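Nucleocapsid (Crimean-congo hemorrhagic fever virus, PDB 4AKL) binds single- and double-stranded RNA, probably packages the viral genome, and probably has sequence-nonspecific double-stranded DNA endonuclease activity. Local coordinates at residues A[118-121]-A[122-126]; A[51-55]-A[56-60]. All coordinates share one frame; numbering follows the deposited sequence.

Both contacts are first turns of helices, and they contain the two halves of a capping box, one in each place. In interaction 2 the side chain of the N-cap residue, Asp55, accepts from the backbone of Gln58; in interaction 1 the direction is reversed, and the side chain of Gln122 accepts from the backbone of the N-cap residue, Lys119. The centres of interaction 1 and interaction 2 lie about 39 Å apart. Between the nearest atoms of interaction 1 and interaction 2 there are about 26 Å, so they do not touch. Interaction 1 is mostly buried, with the Lys119 side chain about 5 Å from a triethylene glycol probably left by crystallisation, whereas interaction 2 lies at the surface.

Interaction 1 (A[118-121]-A[122-126]); sequences PKIE and QLFNY
The N-terminal cap of helix 120-136 is built here, where Gln122 reaches back to Lys119, the N-cap residue, and Leu123 meets Pro118. Gln122 OE1 accepts from Lys119 N at 2.9 Å, the donor lying in the carbonyl plane. CG of Gln122 stands beside its own backbone N (chi1 -65°) and the chain is extended beyond it, which carries the amide back along the turn. The same oxygen, Gln122 OE1, has Lys119 CE 3.2 Å away, because the bent lysine chain folds across the amide. The other end of that amide, NE2, donates to the carbonyl of Ser105, so both polar atoms of the Gln122 amide are bonded, which fixes its rotation.

Pro118 CG rests 3.8 Å from Leu123 CD2. Three residues before Leu123, Ile120 CD1 comes within 4.0 Å of Leu123 CD1, the two side chains crossing at about a right angle. Ile120 CG1 also lies over one face of the Phe124 ring as a CH-pi contact, 4.1 Å from the centroid and displaced toward the rim.

The backbone then settles into helical bonding. Leu123 N to Lys119 O is weak, but Phe124 N to Ile120 O is 2.9 Å and Asn125 N to Glu121 O 2.8 Å. Arg298, on helix 295-301, touches both Ile120 and Leu123, and its NH1 donates to Pro118 O. The apolar pair spanning the N-cap, Pro118 just before it and Leu123 four residues after it, is a hydrophobic staple; the Gln122 bond gives the N3-to-N-cap half of a capping box, which the N-cap lysine has no acceptor side chain to return.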
ATOM      1  N   PRO A 118      13.079  -1.297  -6.457  1.00 34.57           N
ATOM      2  CA  PRO A 118      13.479  -2.109  -5.331  1.00 35.67           C
ATOM      3  C   PRO A 118      13.647  -3.593  -5.685  1.00 37.76           C
ATOM      4  O   PRO A 118      13.041  -4.084  -6.623  1.00 38.62           O
ATOM      5  CB  PRO A 118      12.329  -1.946  -4.358  1.00 34.45           C
ATOM      6  CG  PRO A 118      11.183  -1.610  -5.134  1.00 33.70           C
ATOM      7  CD  PRO A 118      11.669  -0.871  -6.346  1.00 34.08           C
ATOM      8  N   LYS A 119      14.479  -4.276  -4.927  1.00 39.33           N
ATOM      9  CA  LYS A 119      14.516  -5.746  -4.932  1.00 41.96           C
ATOM     10  C   LYS A 119      13.226  -6.242  -4.294  1.00 41.32           C
ATOM     11  O   LYS A 119      12.622  -5.565  -3.437  1.00 40.35           O
ATOM     12  CB  LYS A 119      15.719  -6.234  -4.157  1.00 43.53           C
ATOM     13  CG  LYS A 119      17.041  -5.876  -4.867  1.00 47.49           C
ATOM     14  CD  LYS A 119      18.244  -5.618  -3.877  1.00 51.30           C
ATOM     15  CE  LYS A 119      18.464  -4.090  -3.662  1.00 51.34           C
ATOM     16  NZ  LYS A 119      19.205  -3.700  -2.383  1.00 53.31           N
ATOM     17  N   ILE A 120      12.794  -7.429  -4.671  1.00 42.35           N
ATOM     18  CA  ILE A 120      11.530  -7.927  -4.180  1.00 41.72           C
ATOM     19  C   ILE A 120      11.579  -8.061  -2.624  1.00 41.22           C
ATOM     20  O   ILE A 120      10.592  -7.838  -1.981  1.00 38.90           O
ATOM     21  CB  ILE A 120      11.133  -9.241  -4.903  1.00 43.84           C
ATOM     22  CG1 ILE A 120       9.701  -9.666  -4.577  1.00 44.34           C
ATOM     23  CG2 ILE A 120      12.096 -10.360  -4.544  1.00 45.46           C
ATOM     24  CD1 ILE A 120       8.646  -8.748  -5.057  1.00 43.69           C
ATOM     25  N   GLU A 121      12.750  -8.403  -2.061  1.00 42.57           N
ATOM     26  CA  GLU A 121      12.890  -8.636  -0.621  1.00 43.24           C
ATOM     27  C   GLU A 121      12.617  -7.322   0.131  1.00 40.54           C
ATOM     28  O   GLU A 121      12.004  -7.334   1.167  1.00 40.00           O
ATOM     29  CB  GLU A 121      14.297  -9.137  -0.236  1.00 45.21           C
ATOM     30  CG  GLU A 121      14.707 -10.569  -0.611  1.00 51.20           C
ATOM     31  CD  GLU A 121      15.168 -10.766  -2.092  1.00 54.31           C
ATOM     32  OE1 GLU A 121      15.303  -9.761  -2.850  1.00 53.22           O
ATOM     33  OE2 GLU A 121      15.376 -11.955  -2.460  1.00 57.31           O
ATOM     34  N   GLN A 122      13.090  -6.198  -0.429  1.00 38.98           N
ATOM     35  CA  GLN A 122      12.818  -4.852   0.126  1.00 36.68           C
ATOM     36  C   GLN A 122      11.312  -4.567   0.157  1.00 35.39           C
ATOM     37  O   GLN A 122      10.847  -3.959   1.111  1.00 34.12           O
ATOM     38  CB  GLN A 122      13.561  -3.765  -0.650  1.00 35.96           C
ATOM     39  CG  GLN A 122      15.091  -3.877  -0.534  1.00 36.68           C
ATOM     40  CD  GLN A 122      15.801  -2.917  -1.442  1.00 35.23           C
ATOM     41  OE1 GLN A 122      15.630  -2.982  -2.633  1.00 35.71           O
ATOM     42  NE2 GLN A 122      16.613  -2.021  -0.874  1.00 34.37           N
ATOM     43  N   LEU A 123      10.566  -5.030  -0.853  1.00 34.90           N
ATOM     44  CA  LEU A 123       9.098  -4.876  -0.863  1.00 34.72           C
ATOM     45  C   LEU A 123       8.468  -5.746   0.191  1.00 35.82           C
ATOM     46  O   LEU A 123       7.616  -5.248   0.957  1.00 34.17           O
ATOM     47  CB  LEU A 123       8.430  -5.224  -2.215  1.00 34.74           C
ATOM     48  CG  LEU A 123       8.702  -4.351  -3.408  1.00 34.80           C
ATOM     49  CD1 LEU A 123       8.027  -4.839  -4.682  1.00 34.77           C
ATOM     50  CD2 LEU A 123       8.267  -2.885  -3.066  1.00 32.44           C
ATOM     51  N   PHE A 124       8.865  -7.041   0.239  1.00 37.70           N
ATOM     52  CA  PHE A 124       8.263  -7.953   1.228  1.00 39.21           C
ATOM     53  C   PHE A 124       8.534  -7.517   2.637  1.00 39.23           C
ATOM     54  O   PHE A 124       7.619  -7.527   3.453  1.00 39.15           O
ATOM     55  CB  PHE A 124       8.741  -9.385   1.048  1.00 42.78           C
ATOM     56  CG  PHE A 124       8.165 -10.080  -0.150  1.00 45.26           C
ATOM     57  CD1 PHE A 124       6.963  -9.672  -0.746  1.00 46.85           C
ATOM     58  CD2 PHE A 124       8.812 -11.171  -0.673  1.00 50.11           C
ATOM     59  CE1 PHE A 124       6.456 -10.361  -1.852  1.00 48.37           C
ATOM     60  CE2 PHE A 124       8.294 -11.845  -1.772  1.00 52.32           C
ATOM     61  CZ  PHE A 124       7.111 -11.426  -2.353  1.00 50.08           C
ATOM     62  N   ASN A 125       9.786  -7.103   2.922  1.00 38.70           N
ATOM     63  CA  ASN A 125      10.165  -6.638   4.232  1.00 38.56           C
ATOM     64  C   ASN A 125       9.333  -5.424   4.668  1.00 36.65           C
ATOM     65  O   ASN A 125       8.926  -5.330   5.831  1.00 36.41           O
ATOM     66  CB  ASN A 125      11.671  -6.324   4.256  1.00 39.32           C
ATOM     67  CG  ASN A 125      12.168  -5.830   5.628  1.00 40.32           C
ATOM     68  OD1 ASN A 125      11.833  -4.725   6.076  1.00 42.35           O
ATOM     69  ND2 ASN A 125      12.984  -6.644   6.285  1.00 44.19           N
ATOM     70  N   TYR A 126       9.064  -4.502   3.728  1.00 34.57           N
ATOM     71  CA  TYR A 126       8.298  -3.325   4.057  1.00 32.44           C
ATOM     72  C   TYR A 126       6.855  -3.730   4.422  1.00 32.48           C
ATOM     73  O   TYR A 126       6.295  -3.214   5.346  1.00 31.49           O
ATOM     74  CB  TYR A 126       8.298  -2.329   2.855  1.00 31.41           C
ATOM     75  CG  TYR A 126       7.186  -1.310   2.893  1.00 28.50           C
ATOM     76  CD1 TYR A 126       5.965  -1.589   2.365  1.00 27.75           C
ATOM     77  CD2 TYR A 126       7.367  -0.075   3.472  1.00 28.46           C
ATOM     78  CE1 TYR A 126       4.920  -0.639   2.385  1.00 27.00           C
ATOM     79  CE2 TYR A 126       6.318   0.897   3.518  1.00 25.89           C
ATOM     80  CZ  TYR A 126       5.096   0.597   2.972  1.00 26.73           C
ATOM     81  OH  TYR A 126       4.021   1.514   2.958  1.00 22.21           O
TER

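Interaction 2 (A[51-55]-A[56-60]); sequences AGATD and DAQKD
Lys59 lies along the turn formed by Ala53, Thr54 and Asp55, where the chain leaves helix 45-52 and enters helix 56-71. Its CB begins 3.7 Å from Asp55 O, the carbonyl that also takes a weak bond from Lys59 N. CG comes closer to that oxygen, 3.4 Å from Asp55 O, and touches the methyl of the buried Ala53: Lys59 CG is 3.9 Å from Ala53 CB. CD then slides past the same Asp55 carbonyl without coming any nearer. Lys59 CE lies 3.3 Å from Ala53 O, with Thr54 O further off. Beyond it, NZ leaves the turn and donates to the carbonyl of Gly440, next to Phe441, which also touches the lysine. The chain is extended beyond CG, and this straightness lets one residue span from the first helical turn to the C-terminal end of helix 425-440.

On another side of the turn, Asp55 is the N-cap. With chi1 at 64° its CG stands between the backbone N and the carbonyl carbon, and Asp55 OD2 accepts from Gln58 N at 2.9 Å in a nearly straight bond (168°). The donor arrives from above the carboxylate plane, 47° out of it. The carboxylate also packs on the start of the Gln58 side chain, Asp55 OD1 being 3.6 Å from Gln58 CB, while further along that chain Gln58 CD lies 3.8 Å from Ala53 CB.

Chemically, a carboxylate sits at the positive end of the helix dipole, which probably favours its charged form. The lysine, for its part, runs its methylenes past backbone carbonyl oxygens before its ammonium group is taken up by Gly440, tying this surface turn to the C-terminal end of helix 425-440.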
ATOM      1  N   ALA A  51     -11.885  22.224 -20.095  1.00 45.05           N
ATOM      2  CA  ALA A  51     -12.042  22.283 -21.526  1.00 47.13           C
ATOM      3  C   ALA A  51     -11.747  23.682 -22.133  1.00 48.99           C
ATOM      4  O   ALA A  51     -11.317  23.782 -23.279  1.00 49.97           O
ATOM      5  CB  ALA A  51     -13.471  21.831 -21.902  1.00 47.94           C
ATOM      6  N   GLY A  52     -12.014  24.751 -21.374  1.00 50.01           N
ATOM      7  CA  GLY A  52     -11.732  26.138 -21.822  1.00 52.36           C
ATOM      8  C   GLY A  52     -10.320  26.626 -21.473  1.00 52.45           C
ATOM      9  O   GLY A  52      -9.935  27.715 -21.837  1.00 53.40           O
ATOM     10  N   ALA A  53      -9.553  25.814 -20.765  1.00 51.82           N
ATOM     11  CA  ALA A  53      -8.204  26.193 -20.338  1.00 52.54           C
ATOM     12  C   ALA A  53      -7.158  25.766 -21.393  1.00 54.17           C
ATOM     13  O   ALA A  53      -7.164  24.605 -21.836  1.00 54.17           O
ATOM     14  CB  ALA A  53      -7.885  25.548 -18.984  1.00 49.77           C
ATOM     15  N   THR A  54      -6.258  26.677 -21.766  1.00 56.61           N
ATOM     16  CA  THR A  54      -5.158  26.369 -22.738  1.00 58.47           C
ATOM     17  C   THR A  54      -3.800  25.929 -22.072  1.00 58.09           C
ATOM     18  O   THR A  54      -3.234  24.868 -22.434  1.00 57.68           O
ATOM     19  CB  THR A  54      -4.964  27.553 -23.738  1.00 60.81           C
ATOM     20  OG1 THR A  54      -6.165  27.729 -24.517  1.00 62.01           O
ATOM     21  CG2 THR A  54      -3.742  27.320 -24.721  1.00 61.92           C
ATOM     22  N   ASP A  55      -3.288  26.693 -21.105  1.00 58.83           N
ATOM     23  CA  ASP A  55      -1.924  26.397 -20.539  1.00 58.61           C
ATOM     24  C   ASP A  55      -1.923  25.381 -19.421  1.00 56.88           C
ATOM     25  O   ASP A  55      -2.936  25.187 -18.759  1.00 56.33           O
ATOM     26  CB  ASP A  55      -1.192  27.679 -20.074  1.00 59.70           C
ATOM     27  CG  ASP A  55      -1.898  28.380 -18.917  1.00 60.67           C
ATOM     28  OD1 ASP A  55      -2.841  29.148 -19.185  1.00 64.08           O
ATOM     29  OD2 ASP A  55      -1.505  28.164 -17.746  1.00 61.49           O
ATOM     30  N   ASP A  56      -0.761  24.750 -19.237  1.00 56.37           N
ATOM     31  CA  ASP A  56      -0.534  23.695 -18.263  1.00 55.17           C
ATOM     32  C   ASP A  56      -0.860  24.123 -16.812  1.00 53.52           C
ATOM     33  O   ASP A  56      -1.425  23.373 -16.076  1.00 52.59           O
ATOM     34  CB  ASP A  56       0.944  23.211 -18.334  1.00 55.34           C
ATOM     35  CG  ASP A  56       1.306  22.532 -19.694  1.00 58.68           C
ATOM     36  OD1 ASP A  56       0.529  21.653 -20.167  1.00 59.87           O
ATOM     37  OD2 ASP A  56       2.385  22.885 -20.295  1.00 63.47           O
ATOM     38  N   ALA A  57      -0.488  25.341 -16.437  1.00 53.82           N
ATOM     39  CA  ALA A  57      -0.647  25.832 -15.062  1.00 52.55           C
ATOM     40  C   ALA A  57      -2.144  26.063 -14.697  1.00 52.08           C
ATOM     41  O   ALA A  57      -2.606  25.652 -13.630  1.00 50.97           O
ATOM     42  CB  ALA A  57       0.161  27.079 -14.864  1.00 53.26           C
ATOM     43  N   GLN A  58      -2.880  26.708 -15.588  1.00 52.89           N
ATOM     44  CA  GLN A  58      -4.323  26.882 -15.420  1.00 52.96           C
ATOM     45  C   GLN A  58      -5.011  25.482 -15.166  1.00 51.19           C
ATOM     46  O   GLN A  58      -5.842  25.326 -14.263  1.00 50.26           O
ATOM     47  CB  GLN A  58      -4.898  27.576 -16.645  1.00 55.15           C
ATOM     48  CG  GLN A  58      -6.167  28.389 -16.406  1.00 56.92           C
ATOM     49  CD  GLN A  58      -6.782  28.931 -17.699  1.00 60.19           C
ATOM     50  OE1 GLN A  58      -6.193  28.817 -18.804  1.00 62.13           O
ATOM     51  NE2 GLN A  58      -7.976  29.519 -17.576  1.00 61.20           N
ATOM     52  N   LYS A  59      -4.617  24.495 -15.970  1.00 50.15           N
ATOM     53  CA  LYS A  59      -5.134  23.145 -15.916  1.00 48.98           C
ATOM     54  C   LYS A  59      -4.779  22.428 -14.609  1.00 46.78           C
ATOM     55  O   LYS A  59      -5.636  21.767 -14.039  1.00 45.61           O
ATOM     56  CB  LYS A  59      -4.629  22.319 -17.123  1.00 49.42           C
ATOM     57  CG  LYS A  59      -5.211  22.732 -18.519  1.00 51.98           C
ATOM     58  CD  LYS A  59      -4.749  21.722 -19.602  1.00 53.28           C
ATOM     59  CE  LYS A  59      -5.375  21.982 -21.012  1.00 56.35           C
ATOM     60  NZ  LYS A  59      -5.166  20.833 -22.024  1.00 57.00           N
ATOM     61  N   ASP A  60      -3.535  22.550 -14.148  1.00 45.73           N
ATOM     62  CA  ASP A  60      -3.143  21.923 -12.860  1.00 44.52           C
ATOM     63  C   ASP A  60      -3.969  22.542 -11.737  1.00 43.91           C
ATOM     64  O   ASP A  60      -4.433  21.862 -10.870  1.00 42.97           O
ATOM     65  CB  ASP A  60      -1.673  22.161 -12.509  1.00 44.50           C
ATOM     66  CG  ASP A  60      -0.709  21.520 -13.488  1.00 46.07           C
ATOM     67  OD1 ASP A  60      -0.907  20.362 -13.859  1.00 46.68           O
ATOM     68  OD2 ASP A  60       0.270  22.207 -13.876  1.00 50.34           O
TER